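Local coordinates for protein putative hyaluronoglucosaminidase (PDB 6PWI) that probably acts as a family 84 glycoside hydrolase with hexosaminidase activity, this chain spanning its barrel domain, the domain before it and a C-terminal helical region, at residues P497-F502 / I614-D619; K475-P480 / K547-S552; F502-R505 / K509-V512; N565-F570 / K622-N627; A591-R596 / R605-T610. All coordinates share one frame; numbering follows the deposited sequence.

Contact 1: P497-F502 / I614-D619; sequences PVIEEF and IPFIKD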
# COMPACT_ATOMS: atom_id res chain seq x y z
N PRO A 497 -23.88 -12.57 -9.75
CA PRO A 497 -24.99 -13.51 -9.75
C PRO A 497 -26.28 -12.85 -10.25
O PRO A 497 -27.12 -13.49 -10.87
CB PRO A 497 -25.16 -13.92 -8.28
CG PRO A 497 -23.85 -13.55 -7.62
CD PRO A 497 -23.35 -12.34 -8.39
N VAL A 498 -26.40 -11.54 -9.96
CA VAL A 498 -27.57 -10.78 -10.33
C VAL A 498 -27.58 -10.59 -11.85
O VAL A 498 -28.60 -10.78 -12.49
CB VAL A 498 -27.68 -9.45 -9.55
CG1 VAL A 498 -28.90 -8.64 -9.97
CG2 VAL A 498 -27.69 -9.67 -8.04
N ILE A 499 -26.42 -10.24 -12.42
CA ILE A 499 -26.26 -10.12 -13.86
C ILE A 499 -26.61 -11.44 -14.54
O ILE A 499 -27.33 -11.46 -15.54
CB ILE A 499 -24.84 -9.63 -14.24
CG1 ILE A 499 -24.67 -8.14 -13.98
CG2 ILE A 499 -24.51 -9.98 -15.68
CD1 ILE A 499 -23.23 -7.67 -13.96
N GLU A 500 -26.10 -12.54 -13.98
CA GLU A 500 -26.25 -13.85 -14.60
C GLU A 500 -27.71 -14.29 -14.57
O GLU A 500 -28.20 -14.85 -15.55
CB GLU A 500 -25.29 -14.87 -13.97
CG GLU A 500 -23.89 -14.74 -14.53
CD GLU A 500 -22.77 -15.49 -13.82
OE1 GLU A 500 -23.05 -16.18 -12.81
OE2 GLU A 500 -21.61 -15.38 -14.29
N GLU A 501 -28.40 -14.01 -13.46
CA GLU A 501 -29.80 -14.39 -13.32
C GLU A 501 -30.67 -13.61 -14.30
O GLU A 501 -31.54 -14.20 -14.96
CB GLU A 501 -30.28 -14.23 -11.88
CG GLU A 501 -31.65 -14.83 -11.65
CD GLU A 501 -31.88 -16.23 -12.22
OE1 GLU A 501 -30.90 -16.94 -12.52
OE2 GLU A 501 -33.06 -16.62 -12.36
N PHE A 502 -30.45 -12.30 -14.42
CA PHE A 502 -31.23 -11.52 -15.37
C PHE A 502 -31.01 -12.07 -16.78
O PHE A 502 -31.96 -12.19 -17.55
CB PHE A 502 -30.94 -10.02 -15.26
CG PHE A 502 -31.85 -9.18 -16.12
CD1 PHE A 502 -33.04 -8.68 -15.62
CD2 PHE A 502 -31.52 -8.91 -17.44
CE1 PHE A 502 -33.89 -7.93 -16.42
CE2 PHE A 502 -32.37 -8.16 -18.24
CZ PHE A 502 -33.55 -7.67 -17.73
N ILE A 614 -19.39 -4.87 -19.03
CA ILE A 614 -19.41 -4.71 -20.48
C ILE A 614 -19.98 -5.97 -21.14
O ILE A 614 -20.85 -5.87 -22.02
CB ILE A 614 -18.03 -4.27 -21.02
CG1 ILE A 614 -17.72 -2.83 -20.61
CG2 ILE A 614 -17.93 -4.45 -22.52
CD1 ILE A 614 -16.28 -2.42 -20.78
N PRO A 615 -19.54 -7.20 -20.76
CA PRO A 615 -20.13 -8.43 -21.31
C PRO A 615 -21.65 -8.48 -21.21
O PRO A 615 -22.30 -8.97 -22.13
CB PRO A 615 -19.44 -9.53 -20.49
CG PRO A 615 -18.09 -8.93 -20.15
CD PRO A 615 -18.41 -7.48 -19.86
N PHE A 616 -22.20 -7.95 -20.12
CA PHE A 616 -23.64 -7.92 -19.91
C PHE A 616 -24.31 -7.00 -20.93
O PHE A 616 -25.33 -7.36 -21.52
CB PHE A 616 -23.95 -7.50 -18.47
CG PHE A 616 -25.42 -7.47 -18.11
CD1 PHE A 616 -26.27 -8.49 -18.50
CD2 PHE A 616 -25.94 -6.43 -17.36
CE1 PHE A 616 -27.62 -8.46 -18.15
CE2 PHE A 616 -27.28 -6.40 -17.00
CZ PHE A 616 -28.12 -7.42 -17.40
N ILE A 617 -23.73 -5.81 -21.13
CA ILE A 617 -24.22 -4.84 -22.09
C ILE A 617 -24.25 -5.50 -23.47
O ILE A 617 -25.19 -5.29 -24.24
CB ILE A 617 -23.35 -3.57 -22.08
CG1 ILE A 617 -23.57 -2.75 -20.81
CG2 ILE A 617 -23.56 -2.74 -23.33
CD1 ILE A 617 -22.68 -1.52 -20.73
N LYS A 618 -23.20 -6.27 -23.78
CA LYS A 618 -23.08 -6.89 -25.09
C LYS A 618 -24.14 -7.98 -25.24
O LYS A 618 -24.78 -8.10 -26.29
CB LYS A 618 -21.66 -7.41 -25.31
CG LYS A 618 -20.65 -6.33 -25.71
CD LYS A 618 -19.23 -6.81 -25.64
CE LYS A 618 -18.22 -5.80 -26.14
NZ LYS A 618 -16.84 -6.32 -26.04
N ASP A 619 -24.33 -8.76 -24.17
CA ASP A 619 -25.32 -9.81 -24.09
C ASP A 619 -26.72 -9.24 -24.31
O ASP A 619 -27.48 -9.75 -25.12
CB ASP A 619 -25.23 -10.56 -22.76
CG ASP A 619 -24.36 -11.81 -22.81
OD1 ASP A 619 -23.92 -12.19 -23.92
OD2 ASP A 619 -24.14 -12.42 -21.72

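Contact 2: K475-P480 / K547-S552; sequences KHMSDP and KGWVDS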
# COMPACT_ATOMS: atom_id res chain seq x y z
N LYS A 475 -15.45 -1.82 -6.61
CA LYS A 475 -16.16 -3.06 -6.90
C LYS A 475 -16.08 -3.42 -8.38
O LYS A 475 -16.13 -4.60 -8.71
CB LYS A 475 -17.64 -2.95 -6.50
CG LYS A 475 -17.93 -3.22 -5.03
CD LYS A 475 -19.27 -2.68 -4.60
CE LYS A 475 -19.64 -3.09 -3.19
NZ LYS A 475 -20.83 -2.34 -2.73
N HIS A 476 -15.96 -2.41 -9.26
CA HIS A 476 -16.10 -2.59 -10.70
C HIS A 476 -14.82 -2.22 -11.44
O HIS A 476 -14.80 -2.16 -12.68
CB HIS A 476 -17.31 -1.80 -11.24
CG HIS A 476 -18.57 -2.14 -10.52
ND1 HIS A 476 -19.14 -3.40 -10.60
CD2 HIS A 476 -19.34 -1.41 -9.69
CE1 HIS A 476 -20.23 -3.43 -9.85
NE2 HIS A 476 -20.37 -2.22 -9.27
N MET A 477 -13.75 -1.98 -10.68
CA MET A 477 -12.49 -1.62 -11.29
C MET A 477 -11.36 -2.39 -10.62
O MET A 477 -10.75 -1.90 -9.67
CB MET A 477 -12.25 -0.11 -11.16
CG MET A 477 -13.35 0.74 -11.77
SD MET A 477 -13.01 2.51 -11.58
CE MET A 477 -14.60 3.23 -11.97
N SER A 478 -11.08 -3.61 -11.11
CA SER A 478 -10.13 -4.45 -10.41
C SER A 478 -9.51 -5.53 -11.29
O SER A 478 -8.50 -6.09 -10.89
CB SER A 478 -10.71 -5.03 -9.13
OG SER A 478 -11.95 -5.67 -9.36
N ASP A 479 -10.10 -5.80 -12.47
CA ASP A 479 -9.59 -6.89 -13.30
C ASP A 479 -8.64 -6.35 -14.37
O ASP A 479 -9.08 -5.67 -15.30
CB ASP A 479 -10.71 -7.73 -13.92
CG ASP A 479 -10.21 -8.97 -14.65
OD1 ASP A 479 -8.99 -9.25 -14.58
OD2 ASP A 479 -11.04 -9.67 -15.30
N PRO A 480 -7.32 -6.66 -14.30
CA PRO A 480 -6.36 -6.19 -15.29
C PRO A 480 -6.37 -6.92 -16.63
O PRO A 480 -5.77 -6.43 -17.59
CB PRO A 480 -5.01 -6.39 -14.59
CG PRO A 480 -5.24 -7.58 -13.69
CD PRO A 480 -6.68 -7.44 -13.23
N LYS A 547 -11.29 10.61 -12.65
CA LYS A 547 -12.45 11.19 -13.31
C LYS A 547 -12.86 10.42 -14.57
O LYS A 547 -14.04 10.13 -14.77
CB LYS A 547 -12.20 12.66 -13.65
CG LYS A 547 -13.43 13.46 -14.04
CD LYS A 547 -13.12 14.79 -14.71
CE LYS A 547 -14.34 15.53 -15.20
NZ LYS A 547 -15.02 14.77 -16.28
N GLY A 548 -11.88 10.12 -15.44
CA GLY A 548 -12.13 9.44 -16.70
C GLY A 548 -12.78 8.07 -16.51
O GLY A 548 -13.62 7.66 -17.30
N TRP A 549 -12.39 7.37 -15.43
CA TRP A 549 -12.94 6.06 -15.11
C TRP A 549 -14.38 6.20 -14.60
O TRP A 549 -15.23 5.37 -14.92
CB TRP A 549 -12.04 5.33 -14.11
CG TRP A 549 -10.85 4.71 -14.77
CD1 TRP A 549 -10.76 3.47 -15.32
CD2 TRP A 549 -9.56 5.33 -14.97
NE1 TRP A 549 -9.51 3.26 -15.83
CE2 TRP A 549 -8.75 4.38 -15.63
CE3 TRP A 549 -9.01 6.57 -14.64
CZ2 TRP A 549 -7.42 4.64 -15.98
CZ3 TRP A 549 -7.70 6.83 -14.98
CH2 TRP A 549 -6.92 5.88 -15.64
N VAL A 550 -14.64 7.26 -13.83
CA VAL A 550 -15.97 7.48 -13.31
C VAL A 550 -16.88 7.87 -14.47
O VAL A 550 -18.04 7.47 -14.51
CB VAL A 550 -15.96 8.53 -12.17
CG1 VAL A 550 -17.35 8.84 -11.65
CG2 VAL A 550 -15.05 8.08 -11.03
N ASP A 551 -16.33 8.62 -15.43
CA ASP A 551 -17.06 9.05 -16.62
C ASP A 551 -17.45 7.82 -17.45
O ASP A 551 -18.58 7.71 -17.92
CB ASP A 551 -16.25 10.05 -17.45
CG ASP A 551 -16.13 11.43 -16.82
OD1 ASP A 551 -16.99 11.78 -15.98
OD2 ASP A 551 -15.16 12.16 -17.17
N SER A 552 -16.50 6.89 -17.59
CA SER A 552 -16.75 5.68 -18.36
C SER A 552 -17.80 4.83 -17.66
O SER A 552 -18.73 4.34 -18.30
CB SER A 552 -15.47 4.94 -18.61
OG SER A 552 -15.70 3.84 -19.48

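Contact 3: F502-R505 / K509-V512; sequences FTRR and KESV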
# COMPACT_ATOMS: atom_id res chain seq x y z
N PHE A 502 -30.45 -12.30 -14.42
CA PHE A 502 -31.23 -11.52 -15.37
C PHE A 502 -31.01 -12.07 -16.78
O PHE A 502 -31.96 -12.19 -17.55
CB PHE A 502 -30.94 -10.02 -15.26
CG PHE A 502 -31.85 -9.18 -16.12
CD1 PHE A 502 -33.04 -8.68 -15.62
CD2 PHE A 502 -31.52 -8.91 -17.44
CE1 PHE A 502 -33.89 -7.93 -16.42
CE2 PHE A 502 -32.37 -8.16 -18.24
CZ PHE A 502 -33.55 -7.67 -17.73
N THR A 503 -29.77 -12.45 -17.10
CA THR A 503 -29.45 -12.91 -18.43
C THR A 503 -30.17 -14.22 -18.73
O THR A 503 -30.74 -14.37 -19.80
CB THR A 503 -27.93 -12.96 -18.67
OG1 THR A 503 -27.45 -11.64 -18.42
CG2 THR A 503 -27.56 -13.39 -20.07
N ARG A 504 -30.13 -15.17 -17.78
CA ARG A 504 -30.74 -16.47 -18.06
C ARG A 504 -32.25 -16.31 -18.20
O ARG A 504 -32.84 -16.82 -19.15
CB ARG A 504 -30.27 -17.58 -17.13
CG ARG A 504 -30.83 -17.50 -15.72
CD ARG A 504 -30.94 -18.87 -15.08
NE ARG A 504 -32.09 -19.60 -15.58
CZ ARG A 504 -33.35 -19.37 -15.22
NH1 ARG A 504 -33.66 -18.42 -14.35
NH2 ARG A 504 -34.32 -20.10 -15.75
N ARG A 505 -32.86 -15.54 -17.29
CA ARG A 505 -34.30 -15.31 -17.35
C ARG A 505 -34.68 -14.77 -18.73
O ARG A 505 -35.62 -15.27 -19.35
CB ARG A 505 -34.77 -14.37 -16.24
CG ARG A 505 -34.70 -14.98 -14.85
CD ARG A 505 -35.39 -14.07 -13.85
NE ARG A 505 -36.81 -14.13 -14.15
CZ ARG A 505 -37.69 -14.86 -13.48
NH1 ARG A 505 -38.96 -14.85 -13.85
NH2 ARG A 505 -37.31 -15.59 -12.45
N LYS A 509 -36.51 -17.20 -21.98
CA LYS A 509 -37.87 -16.79 -22.29
C LYS A 509 -38.74 -16.90 -21.04
O LYS A 509 -39.77 -17.58 -21.05
CB LYS A 509 -38.44 -17.63 -23.44
CG LYS A 509 -37.52 -17.85 -24.63
CD LYS A 509 -37.59 -16.75 -25.67
CE LYS A 509 -36.89 -17.10 -26.97
NZ LYS A 509 -35.42 -17.25 -26.77
N GLU A 510 -38.31 -16.24 -19.96
CA GLU A 510 -39.12 -16.11 -18.76
C GLU A 510 -39.40 -14.62 -18.55
O GLU A 510 -38.82 -13.78 -19.22
CB GLU A 510 -38.39 -16.70 -17.55
CG GLU A 510 -38.03 -18.16 -17.72
CD GLU A 510 -37.23 -18.75 -16.57
OE1 GLU A 510 -37.03 -18.05 -15.56
OE2 GLU A 510 -36.80 -19.92 -16.69
N SER A 511 -40.30 -14.31 -17.62
CA SER A 511 -40.62 -12.93 -17.32
C SER A 511 -39.40 -12.25 -16.67
O SER A 511 -38.72 -12.86 -15.85
CB SER A 511 -41.83 -12.84 -16.43
OG SER A 511 -42.33 -11.52 -16.43
N VAL A 512 -39.14 -10.99 -17.05
CA VAL A 512 -38.06 -10.23 -16.46
C VAL A 512 -38.62 -9.02 -15.71
O VAL A 512 -37.85 -8.20 -15.21
CB VAL A 512 -36.99 -9.81 -17.50
CG1 VAL A 512 -36.46 -10.98 -18.31
CG2 VAL A 512 -37.48 -8.70 -18.41

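Contact 4: N565-F570 / K622-N627; sequences NSAVAF and KIIGDN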
# COMPACT_ATOMS: atom_id res chain seq x y z
N ASN A 565 -34.21 -1.35 -19.77
CA ASN A 565 -35.48 -0.69 -20.00
C ASN A 565 -36.09 -1.19 -21.31
O ASN A 565 -37.29 -1.39 -21.39
CB ASN A 565 -35.40 0.83 -19.90
CG ASN A 565 -35.44 1.34 -18.47
OD1 ASN A 565 -35.94 0.66 -17.57
ND2 ASN A 565 -34.91 2.53 -18.25
N SER A 566 -35.23 -1.43 -22.31
CA SER A 566 -35.65 -1.89 -23.62
C SER A 566 -36.27 -3.28 -23.51
O SER A 566 -37.32 -3.54 -24.08
CB SER A 566 -34.49 -1.87 -24.56
OG SER A 566 -34.84 -2.43 -25.81
N ALA A 567 -35.60 -4.18 -22.77
CA ALA A 567 -36.07 -5.55 -22.60
C ALA A 567 -37.44 -5.55 -21.93
O ALA A 567 -38.31 -6.31 -22.34
CB ALA A 567 -35.06 -6.36 -21.82
N VAL A 568 -37.61 -4.69 -20.92
CA VAL A 568 -38.86 -4.57 -20.18
C VAL A 568 -39.97 -4.08 -21.12
O VAL A 568 -41.02 -4.70 -21.20
CB VAL A 568 -38.72 -3.67 -18.94
CG1 VAL A 568 -40.07 -3.31 -18.34
CG2 VAL A 568 -37.83 -4.31 -17.88
N ALA A 569 -39.72 -2.97 -21.82
CA ALA A 569 -40.69 -2.41 -22.76
C ALA A 569 -41.11 -3.47 -23.78
O ALA A 569 -42.28 -3.54 -24.16
CB ALA A 569 -40.12 -1.18 -23.44
N PHE A 570 -40.14 -4.29 -24.20
CA PHE A 570 -40.41 -5.32 -25.19
C PHE A 570 -41.36 -6.38 -24.63
O PHE A 570 -42.23 -6.87 -25.36
CB PHE A 570 -39.11 -5.98 -25.65
CG PHE A 570 -39.30 -6.93 -26.79
CD1 PHE A 570 -39.15 -6.50 -28.11
CD2 PHE A 570 -39.63 -8.26 -26.57
CE1 PHE A 570 -39.33 -7.38 -29.17
CE2 PHE A 570 -39.79 -9.14 -27.63
CZ PHE A 570 -39.65 -8.70 -28.93
N LYS A 622 -27.46 -8.26 -27.89
CA LYS A 622 -27.59 -9.40 -28.79
C LYS A 622 -28.94 -10.09 -28.59
O LYS A 622 -29.53 -10.59 -29.54
CB LYS A 622 -26.48 -10.42 -28.56
CG LYS A 622 -25.19 -10.17 -29.32
CD LYS A 622 -24.05 -11.08 -28.85
CE LYS A 622 -22.68 -10.45 -28.97
NZ LYS A 622 -21.79 -10.84 -27.85
N ILE A 623 -29.40 -10.16 -27.34
CA ILE A 623 -30.60 -10.92 -27.02
C ILE A 623 -31.83 -10.10 -27.39
O ILE A 623 -32.75 -10.62 -28.02
CB ILE A 623 -30.61 -11.36 -25.54
CG1 ILE A 623 -29.52 -12.40 -25.26
CG2 ILE A 623 -31.98 -11.88 -25.14
CD1 ILE A 623 -29.19 -12.58 -23.79
N ILE A 624 -31.86 -8.82 -27.01
CA ILE A 624 -33.04 -8.01 -27.27
C ILE A 624 -33.23 -7.94 -28.79
O ILE A 624 -32.30 -7.62 -29.52
CB ILE A 624 -32.92 -6.62 -26.62
CG1 ILE A 624 -32.85 -6.73 -25.10
CG2 ILE A 624 -34.06 -5.71 -27.06
CD1 ILE A 624 -32.31 -5.50 -24.41
N GLY A 625 -34.44 -8.29 -29.25
CA GLY A 625 -34.75 -8.19 -30.66
C GLY A 625 -34.39 -9.45 -31.45
O GLY A 625 -34.76 -9.58 -32.61
N ASP A 626 -33.64 -10.37 -30.82
CA ASP A 626 -33.40 -11.68 -31.38
C ASP A 626 -33.87 -12.72 -30.37
O ASP A 626 -33.14 -13.65 -30.02
CB ASP A 626 -31.92 -11.84 -31.78
CG ASP A 626 -31.65 -12.79 -32.93
OD1 ASP A 626 -30.62 -12.59 -33.61
OD2 ASP A 626 -32.45 -13.73 -33.14
N ASN A 627 -35.11 -12.53 -29.89
CA ASN A 627 -35.61 -13.26 -28.73
C ASN A 627 -37.10 -13.59 -28.93
O ASN A 627 -37.86 -12.63 -29.20
CB ASN A 627 -35.35 -12.49 -27.43
CG ASN A 627 -35.21 -13.36 -26.21
OD1 ASN A 627 -34.64 -14.45 -26.27
ND2 ASN A 627 -35.70 -12.88 -25.07

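Contact 5: A591-R596 / R605-T610; sequences ASRSHR and RPEPGT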
# COMPACT_ATOMS: atom_id res chain seq x y z
N ALA A 591 -20.40 6.22 -25.79
CA ALA A 591 -19.99 7.28 -24.89
C ALA A 591 -18.96 6.78 -23.86
O ALA A 591 -17.99 7.46 -23.56
CB ALA A 591 -21.21 7.88 -24.21
N SER A 592 -19.19 5.57 -23.34
CA SER A 592 -18.35 5.02 -22.30
C SER A 592 -16.91 4.84 -22.81
O SER A 592 -16.00 4.70 -22.00
CB SER A 592 -18.90 3.72 -21.78
OG SER A 592 -18.55 2.64 -22.65
N ARG A 593 -16.73 4.88 -24.13
CA ARG A 593 -15.43 4.61 -24.74
C ARG A 593 -14.79 5.90 -25.24
O ARG A 593 -13.77 5.87 -25.93
CB ARG A 593 -15.58 3.62 -25.90
CG ARG A 593 -15.90 2.20 -25.48
CD ARG A 593 -16.33 1.33 -26.65
NE ARG A 593 -15.30 1.12 -27.67
CZ ARG A 593 -14.35 0.19 -27.63
NH1 ARG A 593 -14.25 -0.64 -26.60
NH2 ARG A 593 -13.49 0.10 -28.62
N SER A 594 -15.37 7.04 -24.87
CA SER A 594 -15.00 8.30 -25.51
C SER A 594 -13.97 9.08 -24.69
O SER A 594 -13.46 10.09 -25.17
CB SER A 594 -16.24 9.13 -25.78
OG SER A 594 -16.93 9.42 -24.58
N HIS A 595 -13.64 8.60 -23.49
CA HIS A 595 -12.83 9.36 -22.54
C HIS A 595 -11.35 9.05 -22.70
O HIS A 595 -10.98 8.01 -23.24
CB HIS A 595 -13.35 9.14 -21.11
CG HIS A 595 -14.83 9.24 -21.02
ND1 HIS A 595 -15.49 10.46 -20.94
CD2 HIS A 595 -15.79 8.28 -21.01
CE1 HIS A 595 -16.79 10.25 -20.87
NE2 HIS A 595 -17.00 8.92 -20.90
N ARG A 596 -10.49 9.97 -22.23
CA ARG A 596 -9.06 9.85 -22.42
C ARG A 596 -8.32 10.26 -21.14
O ARG A 596 -8.72 11.21 -20.47
CB ARG A 596 -8.61 10.73 -23.59
CG ARG A 596 -9.12 10.27 -24.95
CD ARG A 596 -8.57 8.92 -25.35
NE ARG A 596 -9.11 8.50 -26.63
CZ ARG A 596 -10.26 7.83 -26.81
NH1 ARG A 596 -11.02 7.49 -25.78
NH2 ARG A 596 -10.64 7.51 -28.03
N ARG A 605 -7.45 5.19 -23.23
CA ARG A 605 -8.90 5.12 -23.07
C ARG A 605 -9.23 4.36 -21.78
O ARG A 605 -9.02 3.15 -21.69
CB ARG A 605 -9.53 4.49 -24.31
CG ARG A 605 -10.96 4.01 -24.16
CD ARG A 605 -11.52 3.41 -25.44
NE ARG A 605 -10.84 2.19 -25.86
CZ ARG A 605 -11.12 0.96 -25.43
NH1 ARG A 605 -12.09 0.77 -24.55
NH2 ARG A 605 -10.44 -0.07 -25.88
N PRO A 606 -9.76 5.03 -20.73
CA PRO A 606 -10.09 4.34 -19.49
C PRO A 606 -11.24 3.38 -19.77
O PRO A 606 -12.18 3.74 -20.49
CB PRO A 606 -10.49 5.46 -18.52
CG PRO A 606 -10.85 6.62 -19.41
CD PRO A 606 -10.03 6.47 -20.67
N GLU A 607 -11.12 2.17 -19.23
CA GLU A 607 -12.06 1.10 -19.53
C GLU A 607 -12.34 0.28 -18.27
O GLU A 607 -11.82 -0.82 -18.11
CB GLU A 607 -11.52 0.23 -20.67
CG GLU A 607 -12.56 -0.68 -21.27
CD GLU A 607 -12.00 -1.74 -22.20
OE1 GLU A 607 -10.96 -2.34 -21.86
OE2 GLU A 607 -12.61 -1.97 -23.28
N PRO A 608 -13.18 0.79 -17.34
CA PRO A 608 -13.66 -0.02 -16.22
C PRO A 608 -14.77 -1.00 -16.62
O PRO A 608 -15.34 -0.89 -17.71
CB PRO A 608 -14.22 1.05 -15.26
CG PRO A 608 -14.70 2.15 -16.19
CD PRO A 608 -13.68 2.17 -17.31
N GLY A 609 -15.05 -1.96 -15.73
CA GLY A 609 -16.21 -2.84 -15.80
C GLY A 609 -16.11 -3.89 -16.90
O GLY A 609 -17.14 -4.31 -17.43
N THR A 610 -14.89 -4.35 -17.19
CA THR A 610 -14.66 -5.24 -18.31
C THR A 610 -14.98 -6.69 -17.96
O THR A 610 -15.21 -7.50 -18.86
CB THR A 610 -13.22 -5.16 -18.83
OG1 THR A 610 -12.33 -5.22 -17.71
CG2 THR A 610 -12.93 -3.91 -19.63
O HOH W 1 -13.74 2.29 -22.82
O HOH W 2 -13.41 5.74 -22.15
O HOH W 3 -15.53 -0.79 -23.99

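Contact 1: P497-F502 / I614-D619
I499 on helix 496-507 and F616 on helix 613-623 mark the nearest approach of the two backbones, with CA atoms 7.0 Å apart and the CA-CB bond of each directed at the other helix. F616 contributes the largest share of the buried surface, its ring held out from the helix with CG anti to the backbone N (chi1 -178°). The branch methyl of I499 lies over one face of that ring: CG2 is 4.0 Å from the F616 centroid and 29° off the normal, a CH-pi contact, with I499 CG2 and F616 CG 3.6 Å apart. I499 CG1 extends the same contact to F616 CD2 at 4.0 Å. This is helix-to-helix packing inside the C-terminal helical bundle, away from the predicted catalytic residue, and all three touching residues are buried. F502, three residues on from I499, reaches the outer rim of the same ring. Its CD2 lies in the F616 plane, 3.7 Å from F616 CZ, and the two phenylalanine side chains run at about a right angle. Y523 of helix 513-536 touches both I499 and F616, and T560 of helix 540-572 also packs on F616.

Contact 2: K475-P480 / K547-S552
M477 points its thioether at W549, and the two side chains cross obliquely. The methionine chain is extended beyond CG (chi2 -180°, chi3 -166°) and brings SD and CE up to the helix, where the CA atoms of M477 and W549 are 8.6 Å apart. SD lies 5.2 Å from the centroid of the five-membered ring of W549 and 55° off its normal, a Met-aromatic contact in which the sulfur is placed obliquely to the indole. The closer touch is at the root of the tryptophan: M477 SD to W549 CB is 3.9 Å, and the terminal methyl CE reaches the W549 carbonyl O at 3.7 Å. The same methyl approaches V550 N at 4.4 Å, and it thus rests against the helix backbone as well as the side chain. In the fold, this joins the loop between helices 467-475 and 496-507 to helix 540-572 of the C-terminal bundle. The indole extends the link: its NE1 is hydrogen-bonded to the backbone O of K401, and the W549 side chain touches L403, both in the long connection between barrel strands 387-391 and 418-423. P606 also packs on W549.

Contact 3: F502-R505 / K509-V512
S511 O is gripped by two nitrogens of R505, NE at 2.9 Å and NH1 at 2.8 Å, in a side-on arrangement that converges on one acceptor. The oxygen lies close to the guanidinium plane, where both N-H groups can point at it. A bend at chi3 (70°) turns the arginine head back to this carbonyl. The backbone of R505 holds the same loop from a second place: E510 N donates to R505 O at 2.9 Å with an N-H...O angle of 159°. This bond runs from the residue five positions on back to R505, and the residue before E510, K509, has positive phi and psi; together they show the chain leaving helix 496-507 and turning toward helix 513-536. The E510 carboxylate then lies between two arginines that it meets in different ways. Its OE1 sits 3.8 Å above the centre of the R505 guanidinium, with the two planes 83° apart; the R505 NH2 to E510 OE1 salt bridge is long and purely one of charge. Its OE2 is 2.7 Å from R504 NH2, a salt bridge whose hydrogen bond is weak in angle. R504 also pairs with E501 and E508, and S511 OG is held by E571. On the buried side, V512 CB packs on F502 CE1 at 3.8 Å. Two guanidinium groups next to one carboxylate would probably favour its ionised form, while E501 and E508 offset the positive charge of R504, leaving the turn bound by a network of compensating charges and by backbone carbonyls.

Contact 4: N565-F570 / K622-N627
S566 meets I624 first: S566 OG lies 3.6 Å from I624 CG2, the branch that stands anti to the backbone N of I624. The hydroxyl bonds to the A578 carbonyl of helix 575-591, and against the I624 methyl it makes only van der Waals contact. A567 follows, and here the backbones are nearest, with the CA atoms of A567 and I624 6.1 Å apart. A567 CB meets the other arm of the isoleucine, with I624 CD1 at 3.9 Å and I624 CG1 at 4.0 Å. The two branches of I624 are thus divided between neighbouring residues of helix 540-572. One turn further on, F570 CE2 comes within 4.3 Å of N627 O, a loose contact to a poorly ordered residue; the F570 ring also packs edge-to-face with Y575. Opposite A567, I624 is the first residue beyond helix 613-623 to leave helical angles. I624 and G625 are the two central residues of a type II beta turn from I623 to D626, closed by D626 N to I623 O at 2.9 Å, with G625 at positive phi (88°). The arrangement is that of a helix ending in a beta turn and packed against a long helix of the C-terminal bundle.

Contact 5: A591-R596 / R605-T610
R593 and R605 overlap by their guanidinium faces, offset and tilted 35°, beside the carboxylate of E607; R593 NH1 and R605 NH1, 3.3 Å apart, are two donors and form no bond. Within 605-610, R605 NH1 bonds to E607 OE2 at 3.1 Å with an N-H...O angle of 171°, the oxygen approached from above the carboxylate plane. The salt bridge from R593 NH1 to E607 OE2 is long, 3.9 Å, but water 3 bonds to both atoms. E607 OE1 pairs with R402, giving this carboxylate a third arginine. Water also carries the backbone link: water 2 donates to S592 O at 2.8 Å and P606 O at 2.9 Å and accepts from H595 N. Water 1, bound to P606 O and R605 NH1, reaches S592 O only weakly. Apolar packing adds H595 CB on P606 CG at 3.9 Å. A CA-H...O contact runs from R605 CA to H595 O, 3.6 Å. H595 NE2 is hydrogen-bonded to D555 of helix 540-572. R596 and R605, with CA atoms 4.8 Å apart, stand at the base of the beta hairpin of strands 597-599 and 602-604, and the segments leading into and out of it are bridged by water and by an arginine-carboxylate cluster.

Overall arrangement
All five contacts belong to the helical region after the eight-stranded barrel. Contacts 1, 3 and 4 form one group, contact 1 centred 11 Å from contact 3 and 13 Å from contact 4; contacts 1 and 3 share helix 496-507, contacts 1 and 4 helix 613-623. Contacts 2 and 5, nearer the barrel, are centred 8 Å apart and joined by probable hydrogen bonds. Contact 5 also touches contact 1 through a probable hydrogen bond, I614 N to G609 O. Helix 540-572 serves contacts 2 and 4. Along the chain, contact 3 is nested within contact 2 and contact 5 within contacts 1 and 4, while contacts 1 and 2 alternate, so contacts mostly distant in sequence tie the C-terminal helices together.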